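Local coordinates for protein carbohydrate binding module (Uncultured bacterium, PDB 2W3J) that probably binds uronic acid sugars, as a calcium-containing, non-catalytic carbohydrate binding module of family 35, at residues 67-72 against 108-113; 43-48 against 129-134; 57-62 against 82-87. All coordinates share one frame; numbering follows the deposited sequence. Where two conformers were deposited one is given.

Contact 1: residues 67-72 against 108-113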
# COMPACT_ATOMS: atom_id res chain seq x y z
N ARG A 67 9.87 3.70 -8.24
CA ARG A 67 9.32 2.36 -8.38
C ARG A 67 7.84 2.48 -8.65
O ARG A 67 6.99 2.25 -7.80
CB ARG A 67 9.56 1.55 -7.11
CG ARG A 67 11.05 1.25 -6.94
CD ARG A 67 11.31 0.26 -5.83
NE ARG A 67 12.76 0.20 -5.58
CZ ARG A 67 13.30 -0.53 -4.60
NH1 ARG A 67 12.51 -1.28 -3.84
NH2 ARG A 67 14.63 -0.52 -4.41
N ARG A 68 7.52 2.86 -9.88
CA ARG A 68 6.13 3.11 -10.24
C ARG A 68 5.24 1.90 -9.97
O ARG A 68 5.64 0.76 -10.19
CB ARG A 68 6.04 3.60 -11.70
CG ARG A 68 6.75 4.93 -11.89
CD ARG A 68 6.56 5.54 -13.30
NE ARG A 68 5.17 5.88 -13.61
CZ ARG A 68 4.60 7.03 -13.27
NH1 ARG A 68 5.28 7.94 -12.57
NH2 ARG A 68 3.34 7.27 -13.60
N ALA A 69 4.02 2.16 -9.48
CA ALA A 69 3.09 1.07 -9.17
C ALA A 69 1.67 1.58 -9.33
O ALA A 69 1.40 2.75 -9.11
CB ALA A 69 3.27 0.59 -7.73
N THR A 70 0.76 0.69 -9.65
CA THR A 70 -0.63 1.07 -9.87
C THR A 70 -1.49 0.69 -8.68
O THR A 70 -1.38 -0.43 -8.18
CB THR A 70 -1.22 0.37 -11.12
OG1 THR A 70 -0.31 0.49 -12.21
CG2 THR A 70 -2.62 0.94 -11.48
N VAL A 71 -2.36 1.61 -8.28
CA VAL A 71 -3.34 1.36 -7.23
C VAL A 71 -4.60 0.80 -7.92
O VAL A 71 -5.12 1.44 -8.84
CB VAL A 71 -3.68 2.67 -6.49
CG1 VAL A 71 -4.79 2.45 -5.44
CG2 VAL A 71 -2.39 3.23 -5.83
N VAL A 72 -5.00 -0.40 -7.52
CA VAL A 72 -6.15 -1.10 -8.05
C VAL A 72 -7.21 -1.17 -6.96
O VAL A 72 -6.92 -1.65 -5.86
CB VAL A 72 -5.78 -2.52 -8.46
CG1 VAL A 72 -7.01 -3.28 -9.01
CG2 VAL A 72 -4.65 -2.49 -9.50
N ILE A 108 -8.08 -3.48 -2.12
CA ILE A 108 -7.14 -2.51 -2.61
C ILE A 108 -5.88 -3.32 -2.91
O ILE A 108 -5.49 -4.15 -2.11
CB ILE A 108 -6.78 -1.46 -1.55
CG1 ILE A 108 -8.03 -0.65 -1.13
CG2 ILE A 108 -5.70 -0.55 -2.10
CD1 ILE A 108 -7.67 0.49 -0.14
N LYS A 109 -5.31 -3.11 -4.10
CA LYS A 109 -4.09 -3.81 -4.47
C LYS A 109 -3.09 -2.77 -5.01
O LYS A 109 -3.45 -1.79 -5.67
CB LYS A 109 -4.40 -4.93 -5.49
CG LYS A 109 -3.21 -5.81 -5.91
CD LYS A 109 -3.71 -6.96 -6.86
CE LYS A 109 -2.64 -8.07 -7.11
NZ LYS A 109 -3.18 -9.25 -7.93
N LEU A 110 -1.80 -2.98 -4.71
CA LEU A 110 -0.80 -2.14 -5.28
C LEU A 110 0.10 -3.06 -6.11
O LEU A 110 0.55 -4.11 -5.60
CB LEU A 110 0.01 -1.50 -4.16
CG LEU A 110 1.08 -0.48 -4.54
CD1 LEU A 110 0.51 0.82 -5.13
CD2 LEU A 110 1.88 -0.10 -3.26
N VAL A 111 0.36 -2.68 -7.36
CA VAL A 111 0.97 -3.60 -8.34
C VAL A 111 2.15 -2.92 -9.04
O VAL A 111 2.01 -1.87 -9.66
CB VAL A 111 -0.06 -4.04 -9.43
CG1 VAL A 111 0.61 -5.03 -10.44
CG2 VAL A 111 -1.29 -4.71 -8.77
N ALA A 112 3.33 -3.53 -8.94
CA ALA A 112 4.54 -2.93 -9.49
C ALA A 112 4.48 -2.85 -11.03
O ALA A 112 4.16 -3.84 -11.68
CB ALA A 112 5.77 -3.77 -9.10
N GLU A 113 4.88 -1.71 -11.56
CA GLU A 113 4.90 -1.53 -13.00
C GLU A 113 6.25 -1.78 -13.63
O GLU A 113 6.37 -1.83 -14.87
CB GLU A 113 4.47 -0.12 -13.35
CG GLU A 113 3.02 0.09 -13.06
CD GLU A 113 2.46 1.23 -13.86
OE1 GLU A 113 2.79 1.30 -15.06
OE2 GLU A 113 1.71 2.05 -13.28
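Glu113, just past the end of strand 104-112, reaches across to Thr70 of the adjacent strand 69-73. Its CB lies beside the backbone of Arg68, 3.5 Å from Arg68 O. CG is set anti to the carbonyl carbon (chi1 -69°) and passes Thr70 OG1, and the chain then runs on extended so that OE2 comes within 2.8 Å of Thr70 OG1. The two side chains cross at about a right angle. The hydroxyl donates to OE2 from above the carboxylate plane, 53° out of it. Thr70 can present OG1 this way because the hydroxyl stands beside its own backbone N, with CG2 anti to that N. Thr80, on strand 76-81, also hydrogen-bonds to OE2, so this carboxylate oxygen takes two hydroxyl partners.

Behind this polar end the two segments form an antiparallel strand pair within the larger sheet of the beta-sandwich of this carbohydrate binding module. Thr70 pairs with Val111 and Val72 with Lys109 in hydrogen-bonded register, the straightest bond being Val72 N to Lys109 O at 2.8 Å and 174°. Thr70 N reaches Val111 O in the carbonyl plane, on a lone pair. Beyond the last bridge, Glu113 N still bonds to Arg68 O, from above the carbonyl plane.

On the face carrying Ala69, Val71, Leu110 and Ala112, Leu110 swings CG anti to its backbone N and places CD1 3.8 Å from both Ala69 CB and Val71 CG2. This buried face turns inward, where Val71 meets Ile99 of strand 93-101. On the other face Val72 CG2 and Val111 CG2 touch more loosely at 4.1 Å.

Contact 2: residues 43-48 against 129-134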
# COMPACT_ATOMS: atom_id res chain seq x y z
N TRP A 43 -4.93 -5.65 0.25
CA TRP A 43 -5.61 -5.35 1.51
C TRP A 43 -7.12 -5.52 1.33
O TRP A 43 -7.62 -5.54 0.18
CB TRP A 43 -5.38 -3.91 1.89
CG TRP A 43 -3.92 -3.51 2.19
CD1 TRP A 43 -3.28 -3.61 3.40
CD2 TRP A 43 -3.00 -2.91 1.28
NE1 TRP A 43 -2.00 -3.07 3.29
CE2 TRP A 43 -1.81 -2.64 2.01
CE3 TRP A 43 -3.07 -2.54 -0.07
CZ2 TRP A 43 -0.70 -2.04 1.42
CZ3 TRP A 43 -1.96 -1.94 -0.66
CH2 TRP A 43 -0.78 -1.70 0.09
N SER A 44 -7.83 -5.64 2.45
CA SER A 44 -9.32 -5.76 2.41
C SER A 44 -9.87 -4.83 3.48
O SER A 44 -9.42 -4.88 4.64
CB SER A 44 -9.73 -7.20 2.71
OG SER A 44 -11.17 -7.38 2.66
N LEU A 45 -10.83 -3.99 3.11
CA LEU A 45 -11.43 -3.06 4.06
C LEU A 45 -12.93 -2.98 3.88
O LEU A 45 -13.46 -3.36 2.83
CB LEU A 45 -10.84 -1.65 3.90
CG LEU A 45 -11.14 -0.73 2.71
CD1 LEU A 45 -12.58 -0.20 2.69
CD2 LEU A 45 -10.17 0.44 2.74
N SER A 46 -13.60 -2.46 4.90
CA SER A 46 -15.04 -2.18 4.79
C SER A 46 -15.25 -0.70 4.91
O SER A 46 -14.59 -0.03 5.71
CB SER A 46 -15.80 -2.88 5.92
OG SER A 46 -15.66 -4.28 5.84
N ALA A 47 -16.18 -0.17 4.10
CA ALA A 47 -16.58 1.23 4.15
C ALA A 47 -18.09 1.28 4.48
O ALA A 47 -18.87 0.50 3.95
CB ALA A 47 -16.31 1.92 2.84
N ALA A 48 -18.48 2.21 5.35
CA ALA A 48 -19.91 2.38 5.68
C ALA A 48 -20.72 2.97 4.51
O ALA A 48 -21.89 2.64 4.32
CB ALA A 48 -20.07 3.22 6.93
N ASN A 129 -14.62 8.57 8.03
CA ASN A 129 -15.35 7.84 9.04
C ASN A 129 -15.81 6.52 8.48
O ASN A 129 -15.99 6.39 7.27
CB ASN A 129 -16.59 8.64 9.49
CG ASN A 129 -16.25 10.06 9.92
OD1 ASN A 129 -15.30 10.28 10.69
ND2 ASN A 129 -17.03 11.03 9.44
N GLY A 130 -16.02 5.56 9.35
CA GLY A 130 -16.65 4.32 8.96
C GLY A 130 -15.77 3.37 8.16
O GLY A 130 -16.27 2.52 7.43
N ILE A 131 -14.46 3.51 8.31
CA ILE A 131 -13.52 2.58 7.64
C ILE A 131 -13.00 1.59 8.68
O ILE A 131 -12.52 2.01 9.75
CB ILE A 131 -12.33 3.36 7.03
CG1 ILE A 131 -12.79 4.35 5.96
CG2 ILE A 131 -11.32 2.39 6.45
CD1 ILE A 131 -13.38 3.70 4.75
N THR A 132 -13.14 0.29 8.40
CA THR A 132 -12.57 -0.75 9.25
C THR A 132 -11.89 -1.79 8.35
O THR A 132 -12.10 -1.78 7.15
CB THR A 132 -13.64 -1.50 10.08
OG1 THR A 132 -14.66 -1.99 9.21
CG2 THR A 132 -14.28 -0.54 11.11
N PRO A 133 -11.11 -2.70 8.95
CA PRO A 133 -10.54 -3.79 8.18
C PRO A 133 -11.64 -4.78 7.86
O PRO A 133 -12.67 -4.79 8.53
CB PRO A 133 -9.50 -4.41 9.14
CG PRO A 133 -9.84 -3.89 10.50
CD PRO A 133 -10.64 -2.65 10.34
N ALA A 134 -11.45 -5.58 6.82
CA ALA A 134 -12.39 -6.65 6.45
C ALA A 134 -11.67 -7.98 6.31
O ALA A 134 -10.43 -8.00 6.19
CB ALA A 134 -13.12 -6.28 5.14
O HOH W 1 -15.25 -4.64 8.43
O HOH W 2 -17.07 4.71 5.50
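Ser44 makes the first link between strand 40-47 and the short strand 131-133: its carbonyl O accepts from Ala134 N at 3.1 Å, a bond entering steeply from above the carbonyl plane. Its OG, anti to the backbone N, passes 3.3 Å from Ala134 CB and bonds onward to Ala135 O. At Leu45 the side chain turns away from the partner strand, though CB remains against Thr132 O. CG occupies the crowded position between N and the carbonyl carbon (chi1 72°), and CD2 makes a loose contact with Ile131 CG2.

Ser46 forms the hydrogen-bonded antiparallel pair with Thr132. Its N donates nearly straight to Thr132 O (2.8 Å, 173°), and its O accepts from Thr132 N in the carbonyl plane. Ser46 OG, beside its own backbone N, lies 3.3 Å from Ala134 CB on the other side of that methyl from Ser44 OG. One water joins Ser46 OG, Thr132 OG1 and Pro133 O, donating to the carbonyl. Ala47 CB then meets Ile131 CD1 at 3.9 Å, and Ala48 N makes a weak bond to Gly130 O.

Strand 131-133 thus extends the sheet along 40-47, whose backbone also bonds to strand 104-112. Leu45 and Ile131 turn inward between the two sheets, onto Val126 of strand 120-126 and Leu101 of strand 93-101.

Contact 3: residues 57-62 against 82-87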
# COMPACT_ATOMS: atom_id res chain seq x y z
N ILE A 57 -0.13 6.18 1.46
CA ILE A 57 0.79 5.04 1.52
C ILE A 57 2.12 5.53 2.02
O ILE A 57 2.65 6.51 1.50
CB ILE A 57 0.97 4.41 0.12
CG1 ILE A 57 -0.40 3.92 -0.38
CG2 ILE A 57 1.97 3.21 0.18
CD1 ILE A 57 -0.44 3.50 -1.90
N ARG A 58 2.64 4.90 3.08
CA ARG A 58 3.94 5.31 3.62
C ARG A 58 4.97 4.28 3.14
O ARG A 58 4.73 3.08 3.20
CB ARG A 58 3.91 5.35 5.14
CG ARG A 58 5.15 5.94 5.78
CD ARG A 58 4.92 6.15 7.31
NE ARG A 58 6.04 6.85 7.94
CZ ARG A 58 7.01 6.27 8.65
NH1 ARG A 58 7.04 4.94 8.82
NH2 ARG A 58 7.97 7.02 9.17
N PHE A 59 6.09 4.76 2.63
CA PHE A 59 7.00 3.86 1.91
C PHE A 59 8.44 4.31 2.03
O PHE A 59 8.73 5.49 2.34
CB PHE A 59 6.61 3.78 0.41
CG PHE A 59 6.83 5.07 -0.37
CD1 PHE A 59 8.01 5.28 -1.10
CD2 PHE A 59 5.84 6.05 -0.38
CE1 PHE A 59 8.20 6.46 -1.84
CE2 PHE A 59 6.03 7.25 -1.11
CZ PHE A 59 7.20 7.45 -1.85
N GLY A 60 9.33 3.36 1.78
CA GLY A 60 10.75 3.64 1.73
C GLY A 60 11.26 3.35 0.33
O GLY A 60 10.95 2.31 -0.28
N ASN A 61 12.01 4.30 -0.19
CA ASN A 61 12.70 4.08 -1.46
C ASN A 61 13.94 4.97 -1.52
O ASN A 61 13.86 6.18 -1.75
CB ASN A 61 11.78 4.33 -2.68
CG ASN A 61 12.53 4.08 -4.00
OD1 ASN A 61 13.62 3.51 -3.97
ND2 ASN A 61 11.94 4.48 -5.16
N GLY A 62 15.09 4.35 -1.28
CA GLY A 62 16.38 5.06 -1.41
C GLY A 62 17.18 4.43 -2.53
O GLY A 62 18.39 4.63 -2.62
N ASP A 82 4.22 7.30 -8.59
CA ASP A 82 5.64 7.27 -8.96
C ASP A 82 6.52 6.54 -7.92
O ASP A 82 7.42 5.79 -8.29
CB ASP A 82 6.13 8.71 -9.09
CG ASP A 82 7.45 8.81 -9.84
OD1 ASP A 82 7.57 8.19 -10.94
OD2 ASP A 82 8.38 9.51 -9.32
N PHE A 83 6.28 6.80 -6.62
CA PHE A 83 7.19 6.28 -5.56
C PHE A 83 8.66 6.61 -5.82
O PHE A 83 9.49 5.74 -6.04
CB PHE A 83 7.02 4.77 -5.41
CG PHE A 83 5.66 4.36 -4.91
CD1 PHE A 83 5.38 4.37 -3.53
CD2 PHE A 83 4.68 3.96 -5.79
CE1 PHE A 83 4.10 3.97 -3.06
CE2 PHE A 83 3.41 3.59 -5.33
CZ PHE A 83 3.13 3.60 -3.96
N PRO A 84 8.97 7.90 -5.81
CA PRO A 84 10.29 8.36 -6.16
C PRO A 84 11.31 7.91 -5.14
O PRO A 84 10.97 7.64 -3.97
CB PRO A 84 10.15 9.87 -6.08
CG PRO A 84 9.04 10.11 -5.11
CD PRO A 84 8.06 9.00 -5.46
N THR A 85 12.57 7.83 -5.57
CA THR A 85 13.64 7.64 -4.61
C THR A 85 14.11 8.96 -3.97
O THR A 85 14.13 10.01 -4.63
CB THR A 85 14.83 6.93 -5.25
OG1 THR A 85 15.90 6.89 -4.30
CG2 THR A 85 15.33 7.71 -6.49
N ASN A 86 14.49 8.92 -2.70
CA ASN A 86 15.20 10.05 -2.10
C ASN A 86 16.64 9.67 -1.67
O ASN A 86 17.28 10.43 -0.96
CB ASN A 86 14.42 10.60 -0.89
CG ASN A 86 14.25 9.56 0.20
OD1 ASN A 86 14.75 8.44 0.05
ND2 ASN A 86 13.56 9.92 1.30
N SER A 87 17.12 8.50 -2.08
CA SER A 87 18.49 8.05 -1.77
C SER A 87 18.73 8.03 -0.29
O SER A 87 19.86 8.15 0.16
CB SER A 87 19.54 8.98 -2.43
OG SER A 87 19.39 8.97 -3.85
O HOH W 3 12.86 6.72 1.17
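Phe59 holds CG in the crowded position between its backbone N and carbonyl carbon (chi1 68°), while Phe83 sets CG anti to its carbonyl carbon (chi1 -65°), and together these torsions turn the edge of Phe83 onto the face of Phe59. Phe83 CD1 sits over the centre of the Phe59 ring, 3.5 Å from Phe59 CG. The planes stand at 77° with centroids 4.8 Å apart, a T-shaped pair. Farther round the Phe83 edge, CE1 meets Ile57 CG2 at 4.0 Å, in the plane of the ring. Pro84 approaches Phe59 at its rim, with its carbonyl O lying in plane at the ring edge and its CD near Phe59 CZ.

The contact fastens the loop after strand 76-81 to the end of strand 51-60 in the smaller sheet of the beta-sandwich. Arg58 of the same strand points away from this loop and forms a salt bridge with Asp122, one of the calcium ligands.

Asn61 grips this loop with both its side chain and its backbone. With CG anti to the backbone N, ND2 donates to Phe83 O at 2.9 Å; the acceptor lies in the amide plane, whereas the donor stands above the carbonyl plane. ND2 also bonds to Ser65 O and OD1 accepts from Gly63 N, fixing the rotation of the amide. Asn61 O receives Asn86 N at 3.0 Å, nearly along the C=O axis. A water accepts from Asn61 N and donates to Asn86 OD1, which also takes the N-H of Asn88. Next to it, Thr85 OG1 accepts from Ser87 N, closing an ST turn, and also hydrogen-bonds to Gly63 O.

Contacts 1 and 3 adjoin, their centres about 13 Å apart. Arg68 NH1 forms a salt bridge to Asp82 OD1 at 2.8 Å, Ala69 CB rests on Phe83 CE2 at 3.8 Å, and Arg67 N probably bonds to Phe83 O, which Asn61 also uses. Contact 2 lies about 20 Å from contact 1, centre to centre, in the same sheet: Trp43 N and Ile108 O probably hydrogen-bond, and Leu45 CD2 packs on Ile108 CD1. Contacts 2 and 3 lie on opposite sides of the chain's centre and do not touch. A calcium ion lies about 9 Å from the Ala112 side chain, and a calcium lies equally far from that of Asn61.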